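Local coordinates for ssDNA binding protein (Aeropyrum pernix, PDB 4PSN), which binds single-stranded DNA, probably enclosing it in tunnels formed between the subunits of its assembly, at residues 5-10 and 23-28; 168-173 and 201-206. All coordinates share one frame; numbering follows the deposited sequence. Where two conformers were deposited one is given.

Overall arrangement
The two contacts come in series along the chain, contact 1 closing before contact 2 opens, and lie on opposite sides of its centre. Their own centres are about 33 Å apart and their nearest atoms about 18 Å, without touching. Contact 1 (5-10 with 23-28) sets helix 17-28 beside strand 6-13, in the ThermoDBP-related part of the chain. Contact 2 (168-173 with 201-206) joins short strand 202-203 to strand 172-180 in the C-terminal domain, just before helix 206-218. Neither contact contains a salt bridge of its own, but E205 OE1 forms salt bridges with R23 of the second subunit and R23 of the third subunit, so the two regions meet across subunit interfaces.

Contact 1 of 2, residues 5-10 and 23-28; sequences PTLRTG and RVLFAQ
Q28, on the last turn of helix 17-28, reaches across to strand 6-13 and donates from NE2 to the backbone O of T6, 3.0 Å away. The contact packs this helix against a strand that is outermost, within this chain, in an antiparallel three-stranded sheet, the short axes running 139° apart. T6 O lies almost in the plane of the Q28 amide and the N-H...O angle is 167°, although the donor sits 30° off the plane of the peptide carbonyl. The chain is extended beyond CG, which carries the amide out to the strand. The other end of the amide, OE1, is hydrogen-bonded to Y76 OH on the neighbouring strand, which probably fixes the orientation of the amide.

Beside this bond, L7 supplies the apolar part. Its CD1 meets L25 CD1 at 3.8 Å, the two side chains crossing at about a right angle, while CD2 faces V24 CG1 more distantly, at 4.2 Å. Farther out, L50 and A47 of helix 40-61 touch L7 and L25. On the same neighbouring strand, 69-78, D75 OD1 is hydrogen-bonded to T6 OG1, and R8 turns its guanidinium away to a salt bridge with D31 of the second subunit. V24 straddles the R8 carbonyl: CG1 is 3.6 Å and CG2 3.7 Å from R8 O.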
loop_
_atom_site.group_PDB
_atom_site.type_symbol
_atom_site.label_atom_id
_atom_site.label_comp_id
_atom_site.label_asym_id
_atom_site.label_seq_id
_atom_site.Cartn_x
_atom_site.Cartn_y
_atom_site.Cartn_z
ATOM N N PRO C 5 -5.482 18.187 8.657
ATOM C CA PRO C 5 -5.212 16.820 8.199
ATOM C C PRO C 5 -6.516 16.151 7.767
ATOM O O PRO C 5 -7.591 16.535 8.245
ATOM C CB PRO C 5 -4.643 16.133 9.437
ATOM C CG PRO C 5 -5.068 16.981 10.595
ATOM C CD PRO C 5 -5.157 18.381 10.078
ATOM N N THR C 6 -6.410 15.177 6.864
ATOM C CA THR C 6 -7.555 14.448 6.348
ATOM C C THR C 6 -7.374 12.959 6.547
ATOM O O THR C 6 -6.348 12.391 6.183
ATOM C CB THR C 6 -7.759 14.725 4.846
ATOM O OG1 THR C 6 -7.955 16.125 4.657
ATOM C CG2 THR C 6 -8.990 13.982 4.317
ATOM N N LEU C 7 -8.368 12.324 7.151
ATOM C CA LEU C 7 -8.385 10.879 7.228
ATOM C C LEU C 7 -8.913 10.375 5.878
ATOM O O LEU C 7 -9.988 10.782 5.443
ATOM C CB LEU C 7 -9.296 10.443 8.373
ATOM C CG LEU C 7 -9.241 8.988 8.833
ATOM C CD1 LEU C 7 -10.009 8.806 10.151
ATOM C CD2 LEU C 7 -9.790 8.070 7.752
ATOM N N ARG C 8 -8.155 9.496 5.220
ATOM C CA ARG C 8 -8.519 8.957 3.902
ATOM C C ARG C 8 -8.372 7.440 3.904
ATOM O O ARG C 8 -7.335 6.926 4.294
ATOM C CB ARG C 8 -7.594 9.520 2.811
ATOM C CG ARG C 8 -7.572 11.039 2.681
ATOM C CD ARG C 8 -6.647 11.527 1.539
ATOM N NE ARG C 8 -6.560 12.994 1.509
ATOM C CZ ARG C 8 -7.343 13.777 0.768
ATOM N NH1 ARG C 8 -7.221 15.098 0.822
ATOM N NH2 ARG C 8 -8.255 13.241 -0.030
ATOM N N THR C 9 -9.385 6.716 3.444
ATOM C CA THR C 9 -9.322 5.259 3.497
ATOM C C THR C 9 -8.708 4.650 2.242
ATOM O O THR C 9 -8.288 3.501 2.253
ATOM C CB THR C 9 -10.737 4.648 3.636
ATOM O OG1 THR C 9 -11.536 5.059 2.524
ATOM C CG2 THR C 9 -11.412 5.094 4.938
ATOM N N GLY C 10 -8.690 5.404 1.145
ATOM C CA GLY C 10 -8.458 4.798 -0.160
ATOM C C GLY C 10 -9.619 3.865 -0.501
ATOM O O GLY C 10 -10.625 3.840 0.207
ATOM N N ARG C 23 -7.177 1.887 11.386
ATOM C CA ARG C 23 -5.743 1.761 11.131
ATOM C C ARG C 23 -5.096 3.040 10.600
ATOM O O ARG C 23 -3.987 3.396 11.006
ATOM C CB ARG C 23 -5.458 0.575 10.206
ATOM C CG ARG C 23 -5.654 -0.751 10.923
ATOM C CD ARG C 23 -5.523 -1.935 9.985
ATOM N NE ARG C 23 -5.849 -3.186 10.666
ATOM C CZ ARG C 23 -6.101 -4.332 10.042
ATOM N NH1 ARG C 23 -6.065 -4.386 8.718
ATOM N NH2 ARG C 23 -6.393 -5.421 10.739
ATOM N N VAL C 24 -5.791 3.724 9.693
ATOM C CA VAL C 24 -5.293 4.972 9.141
ATOM C C VAL C 24 -5.211 6.064 10.224
ATOM O O VAL C 24 -4.247 6.833 10.274
ATOM C CB VAL C 24 -6.164 5.446 7.952
ATOM C CG1 VAL C 24 -5.782 6.862 7.522
ATOM C CG2 VAL C 24 -6.058 4.458 6.773
ATOM N N LEU C 25 -6.215 6.134 11.094
ATOM C CA LEU C 25 -6.217 7.163 12.134
ATOM C C LEU C 25 -5.059 6.939 13.101
ATOM O O LEU C 25 -4.382 7.884 13.512
ATOM C CB LEU C 25 -7.532 7.176 12.901
ATOM C CG LEU C 25 -7.668 8.363 13.851
ATOM C CD1 LEU C 25 -7.631 9.659 13.045
ATOM C CD2 LEU C 25 -8.966 8.276 14.645
ATOM N N PHE C 26 -4.833 5.683 13.462
ATOM C CA PHE C 26 -3.718 5.361 14.331
ATOM C C PHE C 26 -2.378 5.697 13.675
ATOM O O PHE C 26 -1.485 6.216 14.331
ATOM C CB PHE C 26 -3.765 3.899 14.771
ATOM C CG PHE C 26 -4.470 3.686 16.085
ATOM C CD1 PHE C 26 -3.819 3.952 17.288
ATOM C CD2 PHE C 26 -5.777 3.211 16.121
ATOM C CE1 PHE C 26 -4.462 3.765 18.501
ATOM C CE2 PHE C 26 -6.426 3.014 17.327
ATOM C CZ PHE C 26 -5.764 3.296 18.527
ATOM N N ALA C 27 -2.241 5.398 12.389
ATOM C CA ALA C 27 -0.995 5.687 11.674
ATOM C C ALA C 27 -0.725 7.186 11.637
ATOM O O ALA C 27 0.413 7.621 11.821
ATOM C CB ALA C 27 -1.033 5.122 10.268
ATOM N N GLN C 28 -1.774 7.972 11.412
ATOM C CA GLN C 28 -1.637 9.417 11.316
ATOM C C GLN C 28 -1.369 10.082 12.662
ATOM O O GLN C 28 -0.781 11.156 12.720
ATOM C CB GLN C 28 -2.885 10.043 10.675
ATOM C CG GLN C 28 -3.083 9.688 9.197
ATOM C CD GLN C 28 -4.162 10.528 8.554
ATOM O OE1 GLN C 28 -4.938 11.183 9.244
ATOM N NE2 GLN C 28 -4.204 10.534 7.229
#

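Contact 2 of 2, residues 168-173 and 201-206; sequences EPTPLL and AQNVEK
L173 and Q202 exchange two backbone hydrogen bonds, L173 N to Q202 O and Q202 N to L173 O, each 2.8 Å long. They form an antiparallel hydrogen-bonded pair that adds short strand 202-203 to strand 172-180, at the edge of the C-terminal sheet within this chain. L172 and N203 follow as the non-hydrogen-bonded pair, and L172 CA leans to within 3.3 Å of Q202 O. Beyond them V204 N donates to P171 O in a nearly straight bond (171°), its donor 42° above the carbonyl plane.

The tight part lies around P171. Its ring rests on the start of helix 206-218, CG 3.7 Å from K206 CA, while CB faces V204 CG2 at 4.1 Å. With chi1 at -64°, V204 CG1 is anti to the carbonyl carbon and CG2 falls between N and C. In the conformer given, the L173 side chain also lies against V204, a detail that remains tentative. An alanine here in place of V204 removes both methyls and would probably open a gap beside P171 CB and the L173 side chain.

Q202 and K206, both partly exposed, form the more open rim. On the T170 and N203 side a single bound water bridges T170 OG1, P171 O and N203 ND2, donating to P171 O at 2.7 Å. The third subunit covers this side: its N51 packs on T170 and its G48 on N203, and its G48 O takes a weak hydrogen bond from T170 OG1. P171 O accepts from V204 N and from the water, so this buried carbonyl has two donors, which is consistent with the strand end keeping its place after the sheet pairing stops.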
loop_
_atom_site.group_PDB
_atom_site.type_symbol
_atom_site.label_atom_id
_atom_site.label_comp_id
_atom_site.label_asym_id
_atom_site.label_seq_id
_atom_site.Cartn_x
_atom_site.Cartn_y
_atom_site.Cartn_z
ATOM N N GLU C 168 -3.616 5.524 -24.246
ATOM C CA GLU C 168 -4.509 4.373 -24.423
ATOM C C GLU C 168 -4.244 3.811 -25.802
ATOM O O GLU C 168 -3.887 4.567 -26.701
ATOM C CB GLU C 168 -5.981 4.804 -24.358
ATOM C CG GLU C 168 -6.448 5.272 -22.978
ATOM C CD GLU C 168 -7.827 5.935 -23.031
ATOM O OE1 GLU C 168 -8.481 5.897 -24.105
ATOM O OE2 GLU C 168 -8.256 6.498 -22.003
ATOM N N PRO C 169 -4.457 2.497 -26.000
ATOM C CA PRO C 169 -5.009 1.553 -25.030
ATOM C C PRO C 169 -3.975 1.080 -24.009
ATOM O O PRO C 169 -4.320 0.314 -23.129
ATOM C CB PRO C 169 -5.471 0.377 -25.902
ATOM C CG PRO C 169 -4.546 0.426 -27.113
ATOM C CD PRO C 169 -4.307 1.895 -27.341
ATOM N N THR C 170 -2.734 1.526 -24.148
ATOM C CA THR C 170 -1.699 1.281 -23.158
ATOM C C THR C 170 -0.690 2.418 -23.336
ATOM O O THR C 170 -0.541 2.932 -24.437
ATOM C CB THR C 170 -1.038 -0.102 -23.354
ATOM O OG1 THR C 170 -0.248 -0.427 -22.205
ATOM C CG2 THR C 170 -0.169 -0.133 -24.624
ATOM N N PRO C 171 -0.054 2.866 -22.246
ATOM C CA PRO C 171 0.821 4.037 -22.402
ATOM C C PRO C 171 2.099 3.721 -23.195
ATOM O O PRO C 171 2.870 2.825 -22.821
ATOM C CB PRO C 171 1.145 4.435 -20.955
ATOM C CG PRO C 171 0.018 3.826 -20.123
ATOM C CD PRO C 171 -0.254 2.506 -20.830
ATOM N N LEU C 172 2.305 4.471 -24.277
ATOM C CA LEU C 172 3.411 4.237 -25.212
ATOM C C LEU C 172 4.123 5.521 -25.585
ATOM O O LEU C 172 3.498 6.552 -25.821
ATOM C CB LEU C 172 2.910 3.597 -26.504
ATOM C CG LEU C 172 2.272 2.219 -26.380
ATOM C CD1 LEU C 172 1.600 1.856 -27.694
ATOM C CD2 LEU C 172 3.335 1.190 -26.009
ATOM N N LEU C 173 5.448 5.447 -25.630
ATOM C CA LEU C 173 6.266 6.575 -26.015
ATOM C C LEU C 173 7.050 6.244 -27.278
ATOM O O LEU C 173 7.825 5.294 -27.305
ATOM C CB LEU C 173 7.221 6.943 -24.881
ATOM C CG LEU C 173 6.949 8.275 -24.189
ATOM C CD1 LEU C 173 5.511 8.359 -23.746
ATOM C CD2 LEU C 173 7.892 8.460 -23.003
ATOM N N ALA C 201 7.060 1.249 -30.239
ATOM C CA ALA C 201 7.202 2.294 -29.232
ATOM C C ALA C 201 7.535 1.683 -27.861
ATOM O O ALA C 201 7.318 0.499 -27.633
ATOM C CB ALA C 201 5.903 3.102 -29.146
ATOM N N GLN C 202 8.014 2.505 -26.938
ATOM C CA GLN C 202 8.362 2.027 -25.602
ATOM C C GLN C 202 7.135 2.024 -24.669
ATOM O O GLN C 202 6.376 2.988 -24.631
ATOM C CB GLN C 202 9.459 2.936 -25.021
ATOM C CG GLN C 202 9.948 2.518 -23.648
ATOM C CD GLN C 202 10.964 3.488 -23.043
ATOM O OE1 GLN C 202 10.743 4.695 -22.992
ATOM N NE2 GLN C 202 12.084 2.951 -22.580
ATOM N N ASN C 203 6.945 0.945 -23.917
ATOM C CA ASN C 203 5.923 0.899 -22.873
ATOM C C ASN C 203 6.370 1.669 -21.637
ATOM O O ASN C 203 7.438 1.403 -21.097
ATOM C CB ASN C 203 5.634 -0.541 -22.485
ATOM C CG ASN C 203 5.163 -1.364 -23.653
ATOM O OD1 ASN C 203 5.965 -1.982 -24.357
ATOM N ND2 ASN C 203 3.861 -1.367 -23.880
ATOM N N VAL C 204 5.562 2.626 -21.200
ATOM C CA VAL C 204 5.932 3.474 -20.075
ATOM C C VAL C 204 4.792 3.565 -19.072
ATOM O O VAL C 204 3.704 3.035 -19.296
ATOM C CB VAL C 204 6.285 4.901 -20.552
ATOM C CG1 VAL C 204 7.531 4.874 -21.452
ATOM C CG2 VAL C 204 5.107 5.511 -21.282
ATOM N N GLU C 205 5.034 4.241 -17.963
ATOM C CA GLU C 205 3.933 4.576 -17.060
ATOM C C GLU C 205 3.082 5.690 -17.647
ATOM O O GLU C 205 3.580 6.529 -18.405
ATOM C CB GLU C 205 4.471 4.952 -15.676
ATOM C CG GLU C 205 5.178 3.786 -14.995
ATOM C CD GLU C 205 5.359 3.956 -13.475
ATOM O OE1 GLU C 205 5.127 5.064 -12.946
ATOM O OE2 GLU C 205 5.741 2.963 -12.811
ATOM N N LYS C 206 1.795 5.682 -17.304
ATOM C CA LYS C 206 0.830 6.608 -17.873
ATOM C C LYS C 206 1.237 8.088 -17.748
ATOM O O LYS C 206 1.105 8.866 -18.705
ATOM C CB LYS C 206 -0.552 6.374 -17.243
ATOM C CG LYS C 206 -1.685 7.080 -17.973
ATOM C CD LYS C 206 -3.006 6.940 -17.217
ATOM C CE LYS C 206 -4.207 7.151 -18.135
ATOM N NZ LYS C 206 -5.493 7.385 -17.412
HETATM O O HOH W 1 2.402 0.224 -22.133
#